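Local coordinates for protein geranyltranstransferase (Stenotrophomonas maltophilia, PDB 7LBJ) that probably makes farnesyl diphosphate, or a longer prenyl diphosphate, by magnesium-dependent head-to-tail condensation of isoprenyl diphosphates, at residues 19-24 with 70-75; 25-30 with 47-52; 75-80 with 131-136. All blocks are in the same frame, centred on the assembly; numbering follows the deposited sequence. Where two conformers were deposited one is given.

Overall arrangement
Contacts 2 and 3 each lie on the same side of the chain's centre as contact 1, and the three tie the N-terminal helix 11-29 and its neighbours together in an all-helical isoprenoid synthase fold. Contacts 1 and 2 use successive turns of helix 11-29, their centres about 11 Å apart, and contact 2 is nested inside the loop that contact 1 closes. Contact 3 follows in series, its centre about 11 Å from that of contact 1 and 13 Å from that of contact 2. Asp75, the first residue of helix 75-92, carries contact 1 and also starts the first segment of contact 3. Helix 75-92 is thus held between helix 11-29 and the end of helix 115-134, which itself meets the second subunit.

Contact 1: residues 19-24 with 70-75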
loop_
_atom_site.group_PDB
_atom_site.type_symbol
_atom_site.label_atom_id
_atom_site.label_comp_id
_atom_site.label_asym_id
_atom_site.label_seq_id
_atom_site.Cartn_x
_atom_site.Cartn_y
_atom_site.Cartn_z
ATOM N N ARG A 19 -14.977 15.187 -12.759
ATOM C CA ARG A 19 -14.962 15.460 -11.321
ATOM C C ARG A 19 -16.209 14.913 -10.633
ATOM O O ARG A 19 -16.128 14.381 -9.518
ATOM C CB ARG A 19 -14.817 16.959 -11.069
ATOM C CG ARG A 19 -13.370 17.456 -11.221
ATOM C CD ARG A 19 -13.242 18.980 -11.275
ATOM N NE ARG A 19 -11.832 19.376 -11.304
ATOM C CZ ARG A 19 -11.372 20.488 -11.855
ATOM N NH1 ARG A 19 -12.183 21.351 -12.462
ATOM N NH2 ARG A 19 -10.064 20.736 -11.816
ATOM N N ASP A 20 -17.374 15.041 -11.271
ATOM C CA ASP A 20 -18.575 14.417 -10.719
ATOM C C ASP A 20 -18.458 12.904 -10.739
ATOM O O ASP A 20 -18.848 12.231 -9.779
ATOM C CB ASP A 20 -19.810 14.848 -11.505
ATOM C CG ASP A 20 -20.150 16.300 -11.291
ATOM O OD1 ASP A 20 -19.700 16.859 -10.265
ATOM O OD2 ASP A 20 -20.888 16.869 -12.131
ATOM N N ARG A 21 -17.935 12.358 -11.835
ATOM C CA ARG A 21 -17.818 10.915 -11.979
ATOM C C ARG A 21 -16.912 10.334 -10.900
ATOM O O ARG A 21 -17.258 9.333 -10.259
ATOM C CB ARG A 21 -17.290 10.580 -13.377
ATOM C CG ARG A 21 -17.127 9.105 -13.603
ATOM C CD ARG A 21 -16.790 8.753 -15.039
ATOM N NE ARG A 21 -16.916 7.309 -15.203
ATOM C CZ ARG A 21 -18.010 6.700 -15.627
ATOM N NH1 ARG A 21 -19.078 7.389 -16.014
ATOM N NH2 ARG A 21 -18.044 5.366 -15.647
ATOM N N ILE A 22 -15.741 10.948 -10.684
ATOM C CA ILE A 22 -14.812 10.379 -9.705
ATOM C C ILE A 22 -15.361 10.517 -8.280
ATOM O O ILE A 22 -15.153 9.627 -7.436
ATOM C CB ILE A 22 -13.398 10.987 -9.873
ATOM C CG1 ILE A 22 -12.322 10.029 -9.306
ATOM C CG2 ILE A 22 -13.262 12.364 -9.217
ATOM C CD1 ILE A 22 -12.178 8.739 -10.099
ATOM N N GLU A 23 -16.104 11.590 -7.994
ATOM C CA GLU A 23 -16.759 11.704 -6.696
ATOM C C GLU A 23 -17.721 10.540 -6.462
ATOM O O GLU A 23 -17.724 9.919 -5.386
ATOM C CB GLU A 23 -17.500 13.035 -6.603
ATOM C CG GLU A 23 -17.926 13.395 -5.195
ATOM C CD GLU A 23 -16.751 13.787 -4.314
ATOM O OE1 GLU A 23 -15.736 14.290 -4.851
ATOM O OE2 GLU A 23 -16.848 13.589 -3.083
ATOM N N SER A 24 -18.546 10.231 -7.464
ATOM C CA SER A 24 -19.526 9.157 -7.316
ATOM C C SER A 24 -18.848 7.795 -7.236
ATOM O O SER A 24 -19.295 6.912 -6.490
ATOM C CB SER A 24 -20.510 9.189 -8.484
ATOM O OG SER A 24 -21.415 8.105 -8.410
ATOM N N GLN A 70 -13.427 4.826 -23.315
ATOM C CA GLN A 70 -14.605 5.102 -22.516
ATOM C C GLN A 70 -14.238 5.201 -21.034
ATOM O O GLN A 70 -13.288 4.557 -20.570
ATOM C CB GLN A 70 -15.652 4.018 -22.734
ATOM C CG GLN A 70 -16.510 4.224 -23.982
ATOM C CD GLN A 70 -17.506 5.367 -23.825
ATOM O OE1 GLN A 70 -17.267 6.490 -24.290
ATOM N NE2 GLN A 70 -18.630 5.086 -23.160
ATOM N N PRO A 71 -14.966 6.025 -20.275
ATOM C CA PRO A 71 -14.576 6.261 -18.880
ATOM C C PRO A 71 -14.651 5.005 -18.032
ATOM O O PRO A 71 -13.891 4.878 -17.060
ATOM C CB PRO A 71 -15.580 7.330 -18.419
ATOM C CG PRO A 71 -16.802 7.059 -19.256
ATOM C CD PRO A 71 -16.268 6.642 -20.601
ATOM N N GLU A 72 -15.517 4.059 -18.396
ATOM C CA GLU A 72 -15.637 2.826 -17.622
ATOM C C GLU A 72 -14.332 2.049 -17.601
ATOM O O GLU A 72 -14.057 1.327 -16.632
ATOM C CB GLU A 72 -16.748 1.940 -18.185
ATOM C CG GLU A 72 -18.142 2.482 -17.958
ATOM C CD GLU A 72 -18.580 3.426 -19.059
ATOM O OE1 GLU A 72 -17.790 3.657 -20.001
ATOM O OE2 GLU A 72 -19.726 3.929 -18.986
ATOM N N SER A 73 -13.526 2.173 -18.659
ATOM C CA SER A 73 -12.216 1.531 -18.737
ATOM C C SER A 73 -11.167 2.259 -17.925
ATOM O O SER A 73 -10.048 1.754 -17.794
ATOM C CB SER A 73 -11.719 1.474 -20.184
ATOM O OG SER A 73 -12.516 0.631 -20.993
ATOM N N LEU A 74 -11.487 3.447 -17.423
ATOM C CA LEU A 74 -10.519 4.302 -16.767
ATOM C C LEU A 74 -10.796 4.505 -15.286
ATOM O O LEU A 74 -9.909 4.995 -14.577
ATOM C CB LEU A 74 -10.486 5.668 -17.490
ATOM C CG LEU A 74 -9.996 5.586 -18.950
ATOM C CD1 LEU A 74 -10.434 6.793 -19.753
ATOM C CD2 LEU A 74 -8.450 5.462 -19.002
ATOM N N ASP A 75 -11.999 4.151 -14.809
ATOM C CA ASP A 75 -12.422 4.499 -13.452
ATOM C C ASP A 75 -11.475 3.938 -12.394
ATOM O O ASP A 75 -11.118 4.642 -11.440
ATOM C CB ASP A 75 -13.848 4.000 -13.179
ATOM C CG ASP A 75 -14.926 4.794 -13.927
ATOM O OD1 ASP A 75 -14.770 6.017 -14.140
ATOM O OD2 ASP A 75 -15.956 4.184 -14.294
#
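Ile22 and Asp75 bring the two backbones nearest, their CA atoms 7.4 Å apart, where a turn of helix 11-29 passes the turn that leads into helix 75-92. That turn is held by its own backbone bond, Leu74 N to Pro71 O at 2.8 Å, and it presents Pro71 and Asp75 to the helix. Arg21 bridges the gap. Its CG stands anti to the backbone N (chi1 179°), and the chain runs extended from there to NE, carrying the guanidinium across to the turn. There it grips Asp75 side-on: NE bonds OD1 at 2.7 Å, and NH2 bonds OD2 at 2.8 Å. Both bonds are close to straight, use the syn lone pairs of the carboxylate, and leave the two flat groups nearly coplanar, 14° apart, which fixes the rotation of the guanidinium. In the all-helical isoprenoid synthase fold this pair ties the N-terminal helix to the start of helix 75-92, the helix that leads into the first aspartate-rich motif of the family. With the Arg21 charge alongside and Tyr61 OH of helix 55-65 bonded to OD1, the carboxylate of this buried residue probably stays ionised. One face of the guanidinium is taken by Pro71, whose CB sits 3.5 Å above the plane, toward the rim. Glu72 starts away from the helix and bends back at chi2 (87°), its CG coming obliquely to 3.7 Å from Arg21 NH2; its OE2 lies too far for a salt bridge but could add to the negative field. Ile22 touches only lightly here, its CD1 being 4.4 Å from Asp75 O, and packs on Ala78 and Met79 instead.

Contact 2: residues 25-30 with 47-52; sequences QLDAAL and SVLGGG
Leu49 reaches from the loop after helix 38-46 to Leu26 and Asp27 in the last turn of helix 11-29, and to Leu30 just beyond it; the backbones come nearest at Asp27 and Leu49, whose CA atoms are 7.0 Å apart. Starting at CB, the Leu49 chain sets CG anti to the carbonyl carbon (chi1 -58°), and these two atoms serve as the spacer that brings the branched end up to the helix. From CG the two methyls part company. CD2 settles between Leu26 CB, 3.7 Å away, and the backbone N of Asp27, at 3.8 Å, with Leu30 CD1 a little farther off at 4.2 Å. CD1 lies instead beside the Asp27 side chain, 3.9 Å from OD1. That oxygen has its polar partner in Arg45, with which it forms a salt bridge, so the methyl merely flanks an ion pair. Val48, next door, adds a deeper apolar layer. Its CG1 presses on Leu30 CD1 at 3.5 Å, tighter than usual for two carbons, while CG2 rests 4.3 Å from Leu26 CD1. No hydrogen bond joins the two segments; the polar links are nearby, with Arg45 NH2 bonding Leu30 O and Glu23 OE2 bonding Gly50 N. The three glycines that follow Leu49 all have positive phi, where a side chain would collide with the carbonyl oxygen before it. The last two open the GGKRxRP motif of polyprenyl synthases, to which Arg54, bonded here through NH2 to Val48 O, also belongs; in relatives this basic motif helps bind the diphosphate of isopentenyl diphosphate.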
loop_
_atom_site.group_PDB
_atom_site.type_symbol
_atom_site.label_atom_id
_atom_site.label_comp_id
_atom_site.label_asym_id
_atom_site.label_seq_id
_atom_site.Cartn_x
_atom_site.Cartn_y
_atom_site.Cartn_z
ATOM N N GLN A 25 -17.781 7.601 -8.018
ATOM C CA GLN A 25 -17.080 6.324 -8.030
ATOM C C GLN A 25 -16.389 6.075 -6.698
ATOM O O GLN A 25 -16.453 4.970 -6.148
ATOM C CB GLN A 25 -16.064 6.296 -9.174
ATOM C CG GLN A 25 -16.699 6.198 -10.549
ATOM C CD GLN A 25 -17.121 4.785 -10.878
ATOM O OE1 GLN A 25 -16.457 3.834 -10.488
ATOM N NE2 GLN A 25 -18.224 4.641 -11.607
ATOM N N LEU A 26 -15.707 7.091 -6.175
ATOM C CA LEU A 26 -15.038 6.945 -4.887
ATOM C C LEU A 26 -16.040 6.701 -3.765
ATOM O O LEU A 26 -15.777 5.915 -2.847
ATOM C CB LEU A 26 -14.203 8.192 -4.599
ATOM C CG LEU A 26 -12.933 8.355 -5.430
ATOM C CD1 LEU A 26 -12.447 9.824 -5.367
ATOM C CD2 LEU A 26 -11.803 7.395 -4.991
ATOM N N ASP A 27 -17.186 7.384 -3.801
ATOM C CA ASP A 27 -18.190 7.161 -2.766
ATOM C C ASP A 27 -18.668 5.713 -2.779
ATOM O O ASP A 27 -18.834 5.092 -1.719
ATOM C CB ASP A 27 -19.363 8.128 -2.954
ATOM C CG ASP A 27 -20.514 7.857 -1.996
ATOM O OD1 ASP A 27 -20.335 8.020 -0.764
ATOM O OD2 ASP A 27 -21.608 7.484 -2.477
ATOM N N ALA A 28 -18.863 5.144 -3.970
ATOM C CA ALA A 28 -19.323 3.759 -4.045
ATOM C C ALA A 28 -18.205 2.773 -3.717
ATOM O O ALA A 28 -18.484 1.657 -3.268
ATOM C CB ALA A 28 -19.891 3.464 -5.434
ATOM N N ALA A 29 -16.945 3.157 -3.939
ATOM C CA ALA A 29 -15.803 2.261 -3.726
ATOM C C ALA A 29 -15.327 2.179 -2.279
ATOM O O ALA A 29 -14.625 1.220 -1.932
ATOM C CB ALA A 29 -14.609 2.696 -4.579
ATOM N N LEU A 30 -15.665 3.126 -1.455
ATOM C CA LEU A 30 -15.197 3.103 -0.079
ATOM C C LEU A 30 -16.225 2.466 0.853
ATOM O O LEU A 30 -17.435 2.582 0.629
ATOM C CB LEU A 30 -14.901 4.528 0.392
ATOM C CG LEU A 30 -13.709 5.172 -0.300
ATOM C CD1 LEU A 30 -13.738 6.644 0.022
ATOM C CD2 LEU A 30 -12.408 4.539 0.186
ATOM N N SER A 47 -11.029 11.717 4.266
ATOM C CA SER A 47 -9.744 12.007 3.652
ATOM C C SER A 47 -9.778 12.031 2.132
ATOM O O SER A 47 -8.772 12.415 1.527
ATOM C CB SER A 47 -8.702 10.955 4.099
ATOM O OG SER A 47 -8.603 10.911 5.512
ATOM N N VAL A 48 -10.861 11.600 1.478
ATOM C CA VAL A 48 -10.795 11.626 0.021
ATOM C C VAL A 48 -12.062 12.169 -0.639
ATOM O O VAL A 48 -11.989 12.699 -1.753
ATOM C CB VAL A 48 -10.409 10.235 -0.530
ATOM C CG1 VAL A 48 -11.537 9.303 -0.451
ATOM C CG2 VAL A 48 -9.921 10.355 -1.970
ATOM N N LEU A 49 -13.212 12.106 0.037
ATOM C CA LEU A 49 -14.426 12.636 -0.565
ATOM C C LEU A 49 -14.530 14.139 -0.311
ATOM O O LEU A 49 -13.829 14.708 0.534
ATOM C CB LEU A 49 -15.685 11.921 -0.037
ATOM C CG LEU A 49 -15.725 10.388 -0.255
ATOM C CD1 LEU A 49 -16.995 9.743 0.260
ATOM C CD2 LEU A 49 -15.511 10.050 -1.725
ATOM N N GLY A 50 -15.416 14.779 -1.061
ATOM C CA GLY A 50 -15.694 16.188 -0.868
ATOM C C GLY A 50 -15.079 17.118 -1.890
ATOM O O GLY A 50 -14.889 18.304 -1.580
ATOM N N GLY A 51 -14.762 16.627 -3.086
ATOM C CA GLY A 51 -14.398 17.503 -4.187
ATOM C C GLY A 51 -12.916 17.786 -4.314
ATOM O O GLY A 51 -12.092 16.905 -4.059
ATOM N N GLY A 52 -12.562 19.006 -4.712
ATOM C CA GLY A 52 -11.175 19.331 -4.988
ATOM C C GLY A 52 -10.847 19.231 -6.468
ATOM O O GLY A 52 -11.675 18.862 -7.308
#

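Contact 3: residues 75-80 with 131-136; sequences DAAAMS and GLLADA
Ala76 and Leu133, with CA atoms 5.6 Å apart, mark where the start of helix 75-92 passes the C-terminal end of helix 115-134, two neighbouring helices of the all-helical isoprenoid synthase fold. The close approach rests on the small residue at this point: Ala76 CB meets the carbonyl O of Leu132 and, at 3.7 Å, the CB of Ala136 just beyond the helix. The two leucines add apolar contacts. Leu133 sends CD2 onto the CA of Ala77 at 3.7 Å, and Met197 of helix 176-201 touches both side chains. Leu132, pointing toward helix 75-92, crosses Met79 at about a right angle, its CD1 4.1 Å from Met79 CB, while the bend at chi3 (-77°) brings Met79 CE within 4.2 Å of both leucine methyls. Past the helix end, the Asp135 carboxylate bonds Gln148 and His152 of the second subunit, placing the contact beside the dimer interface. Polar bonds do not cross between the segments. Ser80 turns its CB to Leu133 CG at 3.8 Å and satisfies its hydroxyl within its own helix: OG donates to Ala77 O at 2.8 Å, tilted 27° from the carbonyl plane.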
loop_
_atom_site.group_PDB
_atom_site.type_symbol
_atom_site.label_atom_id
_atom_site.label_comp_id
_atom_site.label_asym_id
_atom_site.label_seq_id
_atom_site.Cartn_x
_atom_site.Cartn_y
_atom_site.Cartn_z
ATOM N N ASP A 75 -11.999 4.151 -14.809
ATOM C CA ASP A 75 -12.422 4.499 -13.452
ATOM C C ASP A 75 -11.475 3.938 -12.394
ATOM O O ASP A 75 -11.118 4.642 -11.440
ATOM C CB ASP A 75 -13.848 4.000 -13.179
ATOM C CG ASP A 75 -14.926 4.794 -13.927
ATOM O OD1 ASP A 75 -14.770 6.017 -14.140
ATOM O OD2 ASP A 75 -15.956 4.184 -14.294
ATOM N N ALA A 76 -11.092 2.658 -12.511
ATOM C CA ALA A 76 -10.209 2.073 -11.501
ATOM C C ALA A 76 -8.864 2.783 -11.479
ATOM O O ALA A 76 -8.317 3.076 -10.407
ATOM C CB ALA A 76 -10.001 0.570 -11.749
ATOM N N ALA A 77 -8.293 3.039 -12.658
ATOM C CA ALA A 77 -7.012 3.739 -12.686
ATOM C C ALA A 77 -7.154 5.129 -12.099
ATOM O O ALA A 77 -6.291 5.575 -11.332
ATOM C CB ALA A 77 -6.464 3.829 -14.113
ATOM N N ALA A 78 -8.231 5.826 -12.459
ATOM C CA ALA A 78 -8.443 7.189 -11.972
ATOM C C ALA A 78 -8.633 7.213 -10.462
ATOM O O ALA A 78 -8.059 8.065 -9.769
ATOM C CB ALA A 78 -9.640 7.827 -12.683
ATOM N N MET A 79 -9.408 6.271 -9.920
ATOM C CA MET A 79 -9.532 6.212 -8.468
ATOM C C MET A 79 -8.200 5.871 -7.809
ATOM O O MET A 79 -7.856 6.430 -6.757
ATOM C CB MET A 79 -10.596 5.184 -8.068
ATOM C CG MET A 79 -12.010 5.652 -8.317
ATOM S SD MET A 79 -13.215 4.521 -7.561
ATOM C CE MET A 79 -13.160 3.201 -8.757
ATOM N N SER A 80 -7.441 4.951 -8.392
ATOM C CA SER A 80 -6.234 4.489 -7.706
ATOM C C SER A 80 -5.247 5.638 -7.496
ATOM O O SER A 80 -4.612 5.731 -6.440
ATOM C CB SER A 80 -5.574 3.339 -8.475
ATOM O OG SER A 80 -4.870 3.812 -9.619
ATOM N N GLY A 131 -6.090 -2.609 -4.591
ATOM C CA GLY A 131 -7.206 -3.550 -4.738
ATOM C C GLY A 131 -8.135 -3.181 -5.884
ATOM O O GLY A 131 -8.572 -4.044 -6.652
ATOM N N LEU A 132 -8.411 -1.887 -6.051
ATOM C CA LEU A 132 -9.294 -1.484 -7.144
ATOM C C LEU A 132 -8.695 -1.808 -8.502
ATOM O O LEU A 132 -9.420 -2.207 -9.424
ATOM C CB LEU A 132 -9.588 0.013 -7.050
ATOM C CG LEU A 132 -10.610 0.337 -5.987
ATOM C CD1 LEU A 132 -10.578 1.848 -5.765
ATOM C CD2 LEU A 132 -11.978 -0.094 -6.500
ATOM N N LEU A 133 -7.377 -1.624 -8.656
ATOM C CA LEU A 133 -6.717 -2.012 -9.905
ATOM C C LEU A 133 -6.768 -3.519 -10.094
ATOM O O LEU A 133 -7.058 -4.009 -11.193
ATOM C CB LEU A 133 -5.258 -1.540 -9.937
ATOM C CG LEU A 133 -4.966 -0.042 -10.068
ATOM C CD1 LEU A 133 -3.444 0.210 -10.056
ATOM C CD2 LEU A 133 -5.641 0.529 -11.326
ATOM N N ALA A 134 -6.436 -4.274 -9.048
ATOM C CA ALA A 134 -6.438 -5.724 -9.202
ATOM C C ALA A 134 -7.836 -6.248 -9.526
ATOM O O ALA A 134 -7.969 -7.291 -10.181
ATOM C CB ALA A 134 -5.875 -6.385 -7.938
ATOM N N ASP A 135 -8.883 -5.546 -9.087
ATOM C CA ASP A 135 -10.263 -5.992 -9.292
ATOM C C ASP A 135 -10.890 -5.380 -10.536
ATOM O O ASP A 135 -12.069 -5.634 -10.799
ATOM C CB ASP A 135 -11.141 -5.624 -8.076
ATOM C CG ASP A 135 -10.854 -6.477 -6.815
ATOM O OD1 ASP A 135 -10.352 -7.615 -6.925
ATOM O OD2 ASP A 135 -11.184 -6.006 -5.691
ATOM N N ALA A 136 -10.156 -4.549 -11.278
ATOM C CA ALA A 136 -10.752 -3.810 -12.398
ATOM C C ALA A 136 -11.316 -4.750 -13.477
ATOM O O ALA A 136 -10.806 -5.851 -13.700
ATOM C CB ALA A 136 -9.725 -2.865 -13.020
#